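Local structure of proto-oncogene vav (Homo sapiens, 6NEW) at residues C42-E47 against L186-K191; E53-T58 against E87-V92; K101-T106 against A110-V115; K191-A196 against E200-A205. The protein probably acts as a guanine nucleotide exchange factor for Rac-type GTPases, combining a RhoGEF domain with a PH domain and a zinc-binding C1 domain. All coordinates share one frame; numbering follows the deposited sequence.

Contact 1 of 4, residues C42-E47 against L186-K191; sequences CCCLRE and LQELVK
The sulfur SG of C44 lies against the aliphatic stem of E188, 3.7 Å from its CG and 4.0 Å from its CB, while H192 touches the same cysteine from the loop beyond. Nothing is exchanged here but van der Waals contact, for no hydrogen bond crosses between the two helices. The stem of E188 is carried beside the thiol because CG stands anti to the backbone N (chi1 -156°). The chain then bends at chi2, and OE2 keeps a long ion pair with K191 NZ at 3.9 Å. Further in, L189 presents both of its methyl groups. CD1 approaches C44 CB at 3.9 Å and L45 CG at 3.8 Å, and CD2 meets L45 CD2 at 3.8 Å, the two leucine side chains crossing at about a right angle. The compact cysteine lets the backbones come near, with CA of C44 and CA of L189 5.6 Å apart. The short helical segments run nearly antiparallel, at 157°, their axes 9.1 Å apart at closest approach. L112 and L202 pack on L189 from two further helices, an example of the many-helix packing that builds the elongated helical bundle of a RhoGEF (DH) domain.

Contact 2 of 4, residues E53-T58 against E87-V92; sequences EKYTDT and EDLLRV
T56 and L90 form the tight part of this contact: the methyl CD1 of L90 sits 3.5 Å from the backbone O of T56, and it is 4.4 Å from CG2 of the same threonine. L90 reaches that far because its CG extends anti to the backbone N (chi1 -180°), which turns a side chain that starts off to one flank in across the gap. The threonine hydroxyl is engaged elsewhere, with E52 O one turn back. Next to this pair the fit is looser, L89 CD1 coming only to 4.3 Å from Y55 OH. That hydroxyl is hydrogen-bonded to Y126 OH, so the buried ring is held by this bond and by a T-shaped contact with H93. On the far side of helix 37-71, T58 turns inward on its own backbone: OG1 donates to K54 O at 2.9 Å, and T58 N reaches the same oxygen from the opposite face of its carbonyl plane. The charged D57, D88 and R91 are exposed and take no part in the contact. The pair joins helix 37-71 to helix 86-105 by methyl-to-oxygen contacts, within the helical bundle of a RhoGEF (DH) domain.

Contact 3 of 4, residues K101-T106 against A110-V115; sequences KEALGT and ANLYQV
A103 meets the other segment through a single methyl group, which serves three neighbouring residues at once. Its CB lies 3.7 Å from V115 CG2, 4.0 Å from L112 CA and 4.0 Å from the backbone O of N111, so it borders main chain as well as side chain. V115 offers CG2 in particular because its chi1 of -171° sets that branch anti to the carbonyl carbon, while CG1 takes the place anti to the backbone N. A small residue at this point allows close approach of the two backbones, the CA atoms of A103 and L112 being 5.2 Å apart. Beside it a second apolar pair forms less tightly, between L104 CD2 and L112 CD2 at 4.2 Å.

The next shell secures the end of the first helix. The carbonyl of A103 accepts a hydrogen bond from T106 OG1 at 2.7 Å, the donor standing 36° above the carbonyl plane, and this bond ties the first non-helical residue back to the last turn of helix 86-105. Within the other segment, as a local feature of its own, CG of Q114 lies over one face of the Y113 ring, and its NE2 gives a weak but straight bond to Y113 OH.

The contact thus folds helix 112-119 back along the end of helix 86-105 after a short turn. L45 of helix 37-71 packs on L104 and L112, F96 and M100 of helix 86-105 add to the apolar layer, and Y113 touches N201 and A205 of helix 196-235.

Contact 4 of 4, residues K191-A196 against E200-A205; sequences KHTQEA and ENLRLA
E200 N donates to A196 O at 3.0 Å with an N-H...O angle of 154°, the first-turn hydrogen bond of helix 196-235, made as the connecting loop passes into the helix. E200 CB comes within 3.4 Å of the same A196 O, as the helical turn brings it there. From there the glutamate leads away: a bend at chi2 (54°) brings its carboxylate round to R203, and OE1 forms a salt bridge with NH2 of that arginine at 3.4 Å, along the exposed face of the helix.

The buried half of the contact is made by T193 and L202, whose side chains cross at about a right angle. A single methyl, L202 CD1, does the touching, 3.4 Å from T193 OG1 and 4.0 Å from T193 CG2. The threonine hydroxyl, beside its own backbone N at chi1 -62°, donates to L189 O of helix 182-191, and L202 also packs on L189 and V190. H192, just before T193, turns instead to helix 37-71, where it touches K40, R41 and C44.

Polar and apolar roles are therefore divided within a few residues. The hydroxyl of T193 already has a backbone carbonyl as partner, so contact with the leucine methyl probably costs it little. At the helix start, E195 occupies the N-cap position and its OE1 makes a weak bond to E198 N; the negative charge there would probably be eased by the partial positive charge of the helix N-terminus.

Overall arrangement
All four contacts belong to the RhoGEF region, and three of them merge into one apolar cluster. Contact 3 is the buried one; contacts 1 and 2 are partly buried with no exposed touching residue, and contact 4 has two exposed. L45 and L189 of contact 1 touch L112 of contact 3, and L45 also reaches L104; L189 also packs on L202 of contact 4, and contacts 1 and 4 share K191. Contact 2 lies apart, sharing helix 37-71 with contact 1 and helix 86-105 with contact 3. Contacts 1 and 3 are mostly apolar, with a thiol in contact 1, and contact 2 sets leucine methyls against oxygens, whereas contact 4 alone has a hydrogen bond between its segments.

Contact 1 of 4, residues C42-E47 against L186-K191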
loop_
_atom_site.group_PDB
_atom_site.type_symbol
_atom_site.label_atom_id
_atom_site.label_comp_id
_atom_site.label_asym_id
_atom_site.label_seq_id
_atom_site.Cartn_x
_atom_site.Cartn_y
_atom_site.Cartn_z
ATOM N N CYS A 42 21.638 14.976 21.106
ATOM C CA CYS A 42 20.756 15.281 22.232
ATOM C C CYS A 42 19.550 16.109 21.791
ATOM O O CYS A 42 18.469 15.958 22.363
ATOM C CB CYS A 42 21.529 15.942 23.368
ATOM S SG CYS A 42 22.638 14.811 24.250
ATOM N N CYS A 43 19.717 16.929 20.740
ATOM C CA CYS A 43 18.635 17.734 20.162
ATOM C C CYS A 43 17.622 16.835 19.436
ATOM O O CYS A 43 16.428 17.150 19.408
ATOM C CB CYS A 43 19.190 18.809 19.232
ATOM S SG CYS A 43 19.992 20.188 20.092
ATOM N N CYS A 44 18.117 15.721 18.846
ATOM C CA CYS A 44 17.309 14.738 18.128
ATOM C C CYS A 44 16.468 13.966 19.114
ATOM O O CYS A 44 15.284 13.762 18.856
ATOM C CB CYS A 44 18.180 13.815 17.279
ATOM S SG CYS A 44 18.974 14.639 15.875
ATOM N N LEU A 45 17.062 13.594 20.275
ATOM C CA LEU A 45 16.379 12.883 21.363
ATOM C C LEU A 45 15.280 13.741 21.990
ATOM O O LEU A 45 14.224 13.219 22.340
ATOM C CB LEU A 45 17.364 12.419 22.449
ATOM C CG LEU A 45 18.386 11.342 22.072
ATOM C CD1 LEU A 45 19.469 11.254 23.118
ATOM C CD2 LEU A 45 17.741 9.973 21.919
ATOM N N ARG A 46 15.533 15.055 22.102
ATOM C CA ARG A 46 14.599 16.046 22.635
ATOM C C ARG A 46 13.406 16.210 21.691
ATOM O O ARG A 46 12.264 16.244 22.162
ATOM C CB ARG A 46 15.300 17.400 22.833
ATOM C CG ARG A 46 15.575 17.751 24.288
ATOM C CD ARG A 46 16.101 19.176 24.427
ATOM N NE ARG A 46 17.457 19.332 23.888
ATOM C CZ ARG A 46 18.573 19.094 24.573
ATOM N NH1 ARG A 46 18.517 18.684 25.834
ATOM N NH2 ARG A 46 19.757 19.262 23.995
ATOM N N GLU A 47 13.676 16.296 20.358
ATOM C CA GLU A 47 12.646 16.421 19.320
ATOM C C GLU A 47 11.759 15.180 19.304
ATOM O O GLU A 47 10.545 15.322 19.327
ATOM C CB GLU A 47 13.254 16.676 17.933
ATOM C CG GLU A 47 12.311 17.451 17.024
ATOM C CD GLU A 47 12.667 17.480 15.548
ATOM O OE1 GLU A 47 13.860 17.669 15.217
ATOM O OE2 GLU A 47 11.738 17.358 14.718
ATOM N N LEU A 186 14.496 9.054 13.258
ATOM C CA LEU A 186 15.534 8.069 13.551
ATOM C C LEU A 186 16.700 8.156 12.569
ATOM O O LEU A 186 17.796 7.752 12.933
ATOM C CB LEU A 186 15.000 6.622 13.629
ATOM C CG LEU A 186 14.001 6.256 14.734
ATOM C CD1 LEU A 186 13.570 4.838 14.599
ATOM C CD2 LEU A 186 14.568 6.443 16.129
ATOM N N GLN A 187 16.491 8.718 11.358
ATOM C CA GLN A 187 17.558 8.868 10.356
ATOM C C GLN A 187 18.611 9.889 10.836
ATOM O O GLN A 187 19.816 9.675 10.671
ATOM C CB GLN A 187 16.978 9.267 8.977
ATOM C CG GLN A 187 17.957 9.072 7.817
ATOM C CD GLN A 187 17.392 9.474 6.477
ATOM O OE1 GLN A 187 16.463 8.852 5.953
ATOM N NE2 GLN A 187 17.989 10.483 5.860
ATOM N N GLU A 188 18.135 10.968 11.470
ATOM C CA GLU A 188 18.949 12.057 11.988
ATOM C C GLU A 188 19.685 11.635 13.251
ATOM O O GLU A 188 20.868 11.930 13.390
ATOM C CB GLU A 188 18.079 13.307 12.223
ATOM C CG GLU A 188 18.859 14.615 12.194
ATOM C CD GLU A 188 19.445 15.091 10.874
ATOM O OE1 GLU A 188 19.088 14.540 9.806
ATOM O OE2 GLU A 188 20.247 16.052 10.914
ATOM N N LEU A 189 18.999 10.926 14.151
ATOM C CA LEU A 189 19.589 10.437 15.388
ATOM C C LEU A 189 20.729 9.434 15.102
ATOM O O LEU A 189 21.762 9.483 15.773
ATOM C CB LEU A 189 18.503 9.839 16.296
ATOM C CG LEU A 189 18.943 9.305 17.660
ATOM C CD1 LEU A 189 19.526 10.406 18.543
ATOM C CD2 LEU A 189 17.802 8.612 18.354
ATOM N N VAL A 190 20.555 8.570 14.080
ATOM C CA VAL A 190 21.550 7.590 13.626
ATOM C C VAL A 190 22.781 8.344 13.092
ATOM O O VAL A 190 23.904 8.030 13.488
ATOM C CB VAL A 190 20.946 6.596 12.586
ATOM C CG1 VAL A 190 22.026 5.892 11.768
ATOM C CG2 VAL A 190 20.053 5.570 13.268
ATOM N N LYS A 191 22.545 9.368 12.246
ATOM C CA LYS A 191 23.535 10.258 11.628
ATOM C C LYS A 191 24.474 10.927 12.666
ATOM O O LYS A 191 25.626 11.206 12.336
ATOM C CB LYS A 191 22.784 11.315 10.793
ATOM C CG LYS A 191 23.621 12.251 9.924
ATOM C CD LYS A 191 22.704 13.249 9.231
ATOM C CE LYS A 191 23.436 14.263 8.392
ATOM N NZ LYS A 191 22.488 15.235 7.789
#

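Contact 2 of 4, residues E53-T58 against E87-V92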
loop_
_atom_site.group_PDB
_atom_site.type_symbol
_atom_site.label_atom_id
_atom_site.label_comp_id
_atom_site.label_asym_id
_atom_site.label_seq_id
_atom_site.Cartn_x
_atom_site.Cartn_y
_atom_site.Cartn_z
ATOM N N GLU A 53 5.111 13.775 22.771
ATOM C CA GLU A 53 4.288 14.365 23.835
ATOM C C GLU A 53 3.154 15.163 23.194
ATOM O O GLU A 53 2.000 14.967 23.559
ATOM C CB GLU A 53 5.122 15.301 24.733
ATOM C CG GLU A 53 6.007 14.597 25.751
ATOM C CD GLU A 53 7.041 15.489 26.417
ATOM O OE1 GLU A 53 6.966 16.730 26.248
ATOM O OE2 GLU A 53 7.941 14.943 27.095
ATOM N N LYS A 54 3.489 16.044 22.228
ATOM C CA LYS A 54 2.536 16.881 21.501
ATOM C C LYS A 54 1.588 16.027 20.631
ATOM O O LYS A 54 0.403 16.362 20.500
ATOM C CB LYS A 54 3.282 17.939 20.663
ATOM C CG LYS A 54 2.404 18.879 19.822
ATOM C CD LYS A 54 1.591 19.865 20.658
ATOM C CE LYS A 54 0.287 20.230 19.996
ATOM N NZ LYS A 54 -0.470 21.238 20.788
ATOM N N TYR A 55 2.108 14.912 20.065
ATOM C CA TYR A 55 1.323 14.014 19.237
ATOM C C TYR A 55 0.298 13.251 20.063
ATOM O O TYR A 55 -0.872 13.241 19.692
ATOM C CB TYR A 55 2.200 13.069 18.384
ATOM C CG TYR A 55 1.363 12.107 17.572
ATOM C CD1 TYR A 55 0.511 12.570 16.573
ATOM C CD2 TYR A 55 1.315 10.756 17.893
ATOM C CE1 TYR A 55 -0.346 11.707 15.896
ATOM C CE2 TYR A 55 0.484 9.877 17.201
ATOM C CZ TYR A 55 -0.348 10.359 16.205
ATOM O OH TYR A 55 -1.181 9.513 15.519
ATOM N N THR A 56 0.727 12.636 21.183
ATOM C CA THR A 56 -0.139 11.887 22.103
ATOM C C THR A 56 -1.221 12.809 22.698
ATOM O O THR A 56 -2.337 12.356 22.962
ATOM C CB THR A 56 0.712 11.142 23.138
ATOM O OG1 THR A 56 1.552 10.228 22.445
ATOM C CG2 THR A 56 -0.110 10.366 24.165
ATOM N N ASP A 57 -0.899 14.105 22.856
ATOM C CA ASP A 57 -1.839 15.089 23.369
ATOM C C ASP A 57 -2.878 15.452 22.331
ATOM O O ASP A 57 -4.018 15.729 22.701
ATOM C CB ASP A 57 -1.127 16.337 23.918
ATOM C CG ASP A 57 -0.797 16.206 25.393
ATOM O OD1 ASP A 57 -1.750 16.117 26.211
ATOM O OD2 ASP A 57 0.409 16.193 25.733
ATOM N N THR A 58 -2.490 15.442 21.038
ATOM C CA THR A 58 -3.388 15.718 19.912
ATOM C C THR A 58 -4.426 14.595 19.784
ATOM O O THR A 58 -5.594 14.897 19.547
ATOM C CB THR A 58 -2.597 16.017 18.646
ATOM O OG1 THR A 58 -1.834 17.199 18.882
ATOM C CG2 THR A 58 -3.486 16.246 17.426
ATOM N N GLU A 87 -9.234 5.824 19.011
ATOM C CA GLU A 87 -9.256 5.406 20.414
ATOM C C GLU A 87 -8.099 4.452 20.712
ATOM O O GLU A 87 -7.362 4.688 21.669
ATOM C CB GLU A 87 -10.621 4.827 20.826
ATOM N N ASP A 88 -7.871 3.462 19.817
ATOM C CA ASP A 88 -6.772 2.496 19.906
ATOM C C ASP A 88 -5.393 3.145 19.682
ATOM O O ASP A 88 -4.439 2.734 20.336
ATOM C CB ASP A 88 -6.989 1.285 18.965
ATOM C CG ASP A 88 -6.168 0.047 19.331
ATOM O OD1 ASP A 88 -5.424 0.102 20.302
ATOM O OD2 ASP A 88 -6.264 -0.972 18.614
ATOM N N LEU A 89 -5.279 4.157 18.773
ATOM C CA LEU A 89 -4.001 4.849 18.540
ATOM C C LEU A 89 -3.531 5.499 19.826
ATOM O O LEU A 89 -2.412 5.229 20.266
ATOM C CB LEU A 89 -4.120 5.918 17.444
ATOM C CG LEU A 89 -4.333 5.466 16.002
ATOM C CD1 LEU A 89 -4.324 6.645 15.084
ATOM C CD2 LEU A 89 -3.251 4.509 15.543
ATOM N N LEU A 90 -4.433 6.287 20.461
ATOM C CA LEU A 90 -4.233 6.975 21.733
ATOM C C LEU A 90 -3.777 6.005 22.823
ATOM O O LEU A 90 -2.852 6.342 23.556
ATOM C CB LEU A 90 -5.516 7.722 22.149
ATOM C CG LEU A 90 -5.512 8.525 23.470
ATOM C CD1 LEU A 90 -4.371 9.548 23.526
ATOM C CD2 LEU A 90 -6.836 9.231 23.672
ATOM N N ARG A 91 -4.348 4.788 22.878
ATOM C CA ARG A 91 -3.927 3.806 23.878
ATOM C C ARG A 91 -2.496 3.303 23.611
ATOM O O ARG A 91 -1.677 3.337 24.527
ATOM C CB ARG A 91 -4.948 2.671 24.029
ATOM C CG ARG A 91 -4.836 1.925 25.348
ATOM C CD ARG A 91 -5.294 0.483 25.236
ATOM N NE ARG A 91 -4.859 -0.287 26.395
ATOM C CZ ARG A 91 -5.488 -0.302 27.566
ATOM N NH1 ARG A 91 -6.610 0.385 27.738
ATOM N NH2 ARG A 91 -4.996 -1.010 28.574
ATOM N N VAL A 92 -2.177 2.938 22.347
ATOM C CA VAL A 92 -0.844 2.487 21.904
ATOM C C VAL A 92 0.208 3.598 22.138
ATOM O O VAL A 92 1.278 3.319 22.676
ATOM C CB VAL A 92 -0.875 1.979 20.421
#

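Contact 3 of 4, residues K101-T106 against A110-V115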
loop_
_atom_site.group_PDB
_atom_site.type_symbol
_atom_site.label_atom_id
_atom_site.label_comp_id
_atom_site.label_asym_id
_atom_site.label_seq_id
_atom_site.Cartn_x
_atom_site.Cartn_y
_atom_site.Cartn_z
ATOM N N LYS A 101 9.948 7.437 27.448
ATOM C CA LYS A 101 10.406 8.306 28.539
ATOM C C LYS A 101 11.325 7.530 29.502
ATOM O O LYS A 101 12.356 8.064 29.911
ATOM C CB LYS A 101 9.215 8.933 29.287
ATOM C CG LYS A 101 8.666 10.189 28.622
ATOM C CD LYS A 101 7.518 10.765 29.422
ATOM C CE LYS A 101 6.933 12.008 28.802
ATOM N NZ LYS A 101 5.592 12.321 29.373
ATOM N N GLU A 102 10.975 6.257 29.807
ATOM C CA GLU A 102 11.766 5.354 30.649
ATOM C C GLU A 102 13.095 5.022 29.969
ATOM O O GLU A 102 14.125 4.987 30.640
ATOM C CB GLU A 102 10.994 4.061 30.962
ATOM C CG GLU A 102 9.895 4.228 32.003
ATOM C CD GLU A 102 8.662 3.358 31.821
ATOM O OE1 GLU A 102 8.797 2.214 31.329
ATOM O OE2 GLU A 102 7.556 3.818 32.190
ATOM N N ALA A 103 13.074 4.785 28.641
ATOM C CA ALA A 103 14.275 4.484 27.857
ATOM C C ALA A 103 15.200 5.711 27.758
ATOM O O ALA A 103 16.418 5.553 27.829
ATOM C CB ALA A 103 13.891 4.001 26.473
ATOM N N LEU A 104 14.616 6.925 27.629
ATOM C CA LEU A 104 15.359 8.186 27.541
ATOM C C LEU A 104 15.987 8.590 28.879
ATOM O O LEU A 104 17.038 9.234 28.885
ATOM C CB LEU A 104 14.477 9.326 26.992
ATOM C CG LEU A 104 14.063 9.238 25.519
ATOM C CD1 LEU A 104 12.876 10.119 25.235
ATOM C CD2 LEU A 104 15.203 9.599 24.590
ATOM N N GLY A 105 15.340 8.203 29.981
ATOM C CA GLY A 105 15.788 8.474 31.343
ATOM C C GLY A 105 17.043 7.729 31.756
ATOM O O GLY A 105 17.849 8.265 32.520
ATOM N N THR A 106 17.236 6.496 31.241
ATOM C CA THR A 106 18.399 5.635 31.520
ATOM C C THR A 106 19.722 6.240 30.931
ATOM O O THR A 106 19.634 7.211 30.170
ATOM C CB THR A 106 18.112 4.182 31.087
ATOM O OG1 THR A 106 17.843 4.129 29.684
ATOM C CG2 THR A 106 16.973 3.534 31.891
ATOM N N ALA A 110 20.482 4.123 25.704
ATOM C CA ALA A 110 21.059 2.981 24.993
ATOM C C ALA A 110 20.039 1.961 24.501
ATOM O O ALA A 110 20.277 1.309 23.477
ATOM C CB ALA A 110 22.111 2.306 25.860
ATOM N N ASN A 111 18.905 1.839 25.214
ATOM C CA ASN A 111 17.842 0.898 24.886
ATOM C C ASN A 111 16.607 1.564 24.268
ATOM O O ASN A 111 15.513 0.996 24.350
ATOM C CB ASN A 111 17.493 0.047 26.113
ATOM C CG ASN A 111 18.692 -0.724 26.619
ATOM O OD1 ASN A 111 19.543 -1.156 25.837
ATOM N ND2 ASN A 111 18.866 -0.772 27.937
ATOM N N LEU A 112 16.784 2.741 23.622
ATOM C CA LEU A 112 15.690 3.457 22.959
ATOM C C LEU A 112 15.203 2.654 21.738
ATOM O O LEU A 112 13.993 2.516 21.536
ATOM C CB LEU A 112 16.107 4.887 22.547
ATOM C CG LEU A 112 15.059 5.724 21.786
ATOM C CD1 LEU A 112 13.827 6.000 22.638
ATOM C CD2 LEU A 112 15.651 7.011 21.257
ATOM N N TYR A 113 16.157 2.089 20.969
ATOM C CA TYR A 113 15.920 1.270 19.781
ATOM C C TYR A 113 14.952 0.101 20.041
ATOM O O TYR A 113 14.119 -0.186 19.183
ATOM C CB TYR A 113 17.261 0.795 19.177
ATOM C CG TYR A 113 17.886 -0.403 19.864
ATOM C CD1 TYR A 113 18.554 -0.267 21.076
ATOM C CD2 TYR A 113 17.809 -1.673 19.301
ATOM C CE1 TYR A 113 19.109 -1.369 21.724
ATOM C CE2 TYR A 113 18.365 -2.782 19.936
ATOM C CZ TYR A 113 19.016 -2.626 21.148
ATOM O OH TYR A 113 19.571 -3.722 21.773
ATOM N N GLN A 114 15.027 -0.520 21.244
ATOM C CA GLN A 114 14.165 -1.634 21.668
ATOM C C GLN A 114 12.696 -1.253 21.748
ATOM O O GLN A 114 11.851 -2.107 21.494
ATOM C CB GLN A 114 14.577 -2.164 23.033
ATOM C CG GLN A 114 15.823 -3.008 23.030
ATOM C CD GLN A 114 16.319 -3.216 24.437
ATOM O OE1 GLN A 114 15.573 -3.182 25.433
ATOM N NE2 GLN A 114 17.596 -3.460 24.535
ATOM N N VAL A 115 12.397 0.009 22.116
ATOM C CA VAL A 115 11.036 0.543 22.240
ATOM C C VAL A 115 10.401 0.651 20.850
ATOM O O VAL A 115 9.245 0.270 20.680
ATOM C CB VAL A 115 10.996 1.888 23.022
ATOM C CG1 VAL A 115 9.564 2.309 23.341
ATOM C CG2 VAL A 115 11.825 1.808 24.301
#

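Contact 4 of 4, residues K191-A196 against E200-A205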
loop_
_atom_site.group_PDB
_atom_site.type_symbol
_atom_site.label_atom_id
_atom_site.label_comp_id
_atom_site.label_asym_id
_atom_site.label_seq_id
_atom_site.Cartn_x
_atom_site.Cartn_y
_atom_site.Cartn_z
ATOM N N LYS A 191 22.545 9.368 12.246
ATOM C CA LYS A 191 23.535 10.258 11.628
ATOM C C LYS A 191 24.474 10.927 12.666
ATOM O O LYS A 191 25.626 11.206 12.336
ATOM C CB LYS A 191 22.784 11.315 10.793
ATOM C CG LYS A 191 23.621 12.251 9.924
ATOM C CD LYS A 191 22.704 13.249 9.231
ATOM C CE LYS A 191 23.436 14.263 8.392
ATOM N NZ LYS A 191 22.488 15.235 7.789
ATOM N N HIS A 192 23.995 11.144 13.912
ATOM C CA HIS A 192 24.759 11.796 14.980
ATOM C C HIS A 192 25.199 10.882 16.132
ATOM O O HIS A 192 25.812 11.381 17.074
ATOM C CB HIS A 192 23.997 13.017 15.535
ATOM C CG HIS A 192 23.717 14.073 14.513
ATOM N ND1 HIS A 192 22.464 14.649 14.399
ATOM C CD2 HIS A 192 24.533 14.615 13.576
ATOM C CE1 HIS A 192 22.559 15.523 13.409
ATOM N NE2 HIS A 192 23.782 15.534 12.879
ATOM N N THR A 193 24.937 9.566 16.062
ATOM C CA THR A 193 25.378 8.635 17.106
ATOM C C THR A 193 26.824 8.199 16.806
ATOM O O THR A 193 27.079 7.621 15.748
ATOM C CB THR A 193 24.376 7.482 17.266
ATOM O OG1 THR A 193 23.120 8.033 17.663
ATOM C CG2 THR A 193 24.827 6.439 18.289
ATOM N N GLN A 194 27.767 8.503 17.730
ATOM C CA GLN A 194 29.191 8.187 17.571
ATOM C C GLN A 194 29.529 6.710 17.821
ATOM O O GLN A 194 30.145 6.080 16.953
ATOM C CB GLN A 194 30.065 9.114 18.432
ATOM N N GLU A 195 29.121 6.163 18.995
ATOM C CA GLU A 195 29.364 4.770 19.398
ATOM C C GLU A 195 28.736 3.804 18.395
ATOM O O GLU A 195 27.512 3.785 18.235
ATOM C CB GLU A 195 28.846 4.501 20.821
ATOM C CG GLU A 195 29.403 3.222 21.418
ATOM C CD GLU A 195 28.494 2.517 22.403
ATOM O OE1 GLU A 195 27.580 1.790 21.951
ATOM O OE2 GLU A 195 28.724 2.652 23.627
ATOM N N ALA A 196 29.596 3.030 17.703
ATOM C CA ALA A 196 29.238 2.076 16.648
ATOM C C ALA A 196 28.224 1.006 17.055
ATOM O O ALA A 196 27.409 0.613 16.224
ATOM C CB ALA A 196 30.490 1.428 16.082
ATOM N N GLU A 200 24.515 0.904 15.363
ATOM C CA GLU A 200 24.036 -0.330 14.728
ATOM C C GLU A 200 22.661 -0.704 15.293
ATOM O O GLU A 200 21.773 -1.098 14.532
ATOM C CB GLU A 200 25.056 -1.482 14.925
ATOM C CG GLU A 200 24.656 -2.833 14.331
ATOM C CD GLU A 200 24.278 -2.870 12.857
ATOM O OE1 GLU A 200 24.985 -2.239 12.036
ATOM O OE2 GLU A 200 23.285 -3.556 12.522
ATOM N N ASN A 201 22.486 -0.551 16.618
ATOM C CA ASN A 201 21.231 -0.838 17.299
ATOM C C ASN A 201 20.141 0.157 16.898
ATOM O O ASN A 201 19.005 -0.255 16.693
ATOM C CB ASN A 201 21.428 -0.894 18.813
ATOM C CG ASN A 201 22.253 -2.069 19.299
ATOM O OD1 ASN A 201 22.762 -2.891 18.525
ATOM N ND2 ASN A 201 22.417 -2.163 20.607
ATOM N N LEU A 202 20.494 1.438 16.706
ATOM C CA LEU A 202 19.538 2.459 16.268
ATOM C C LEU A 202 19.163 2.286 14.806
ATOM O O LEU A 202 18.041 2.624 14.436
ATOM C CB LEU A 202 20.054 3.877 16.534
ATOM C CG LEU A 202 19.888 4.395 17.958
ATOM C CD1 LEU A 202 20.900 5.460 18.250
ATOM C CD2 LEU A 202 18.479 4.935 18.205
ATOM N N ARG A 203 20.088 1.737 13.982
ATOM C CA ARG A 203 19.868 1.428 12.564
ATOM C C ARG A 203 18.757 0.366 12.419
ATOM O O ARG A 203 17.940 0.479 11.504
ATOM C CB ARG A 203 21.161 0.952 11.890
ATOM C CG ARG A 203 22.007 2.081 11.315
ATOM C CD ARG A 203 22.941 1.574 10.232
ATOM N NE ARG A 203 24.122 2.426 10.065
ATOM C CZ ARG A 203 25.339 2.141 10.530
ATOM N NH1 ARG A 203 26.350 2.972 10.309
ATOM N NH2 ARG A 203 25.554 1.024 11.215
ATOM N N LEU A 204 18.700 -0.633 13.355
ATOM C CA LEU A 204 17.674 -1.689 13.381
ATOM C C LEU A 204 16.282 -1.075 13.606
ATOM O O LEU A 204 15.320 -1.488 12.945
ATOM C CB LEU A 204 17.944 -2.753 14.463
ATOM C CG LEU A 204 19.282 -3.500 14.476
ATOM C CD1 LEU A 204 19.381 -4.385 15.703
ATOM C CD2 LEU A 204 19.485 -4.343 13.214
ATOM N N ALA A 205 16.185 -0.078 14.515
ATOM C CA ALA A 205 14.943 0.653 14.798
ATOM C C ALA A 205 14.563 1.515 13.590
ATOM O O ALA A 205 13.376 1.627 13.273
ATOM C CB ALA A 205 15.100 1.525 16.041
#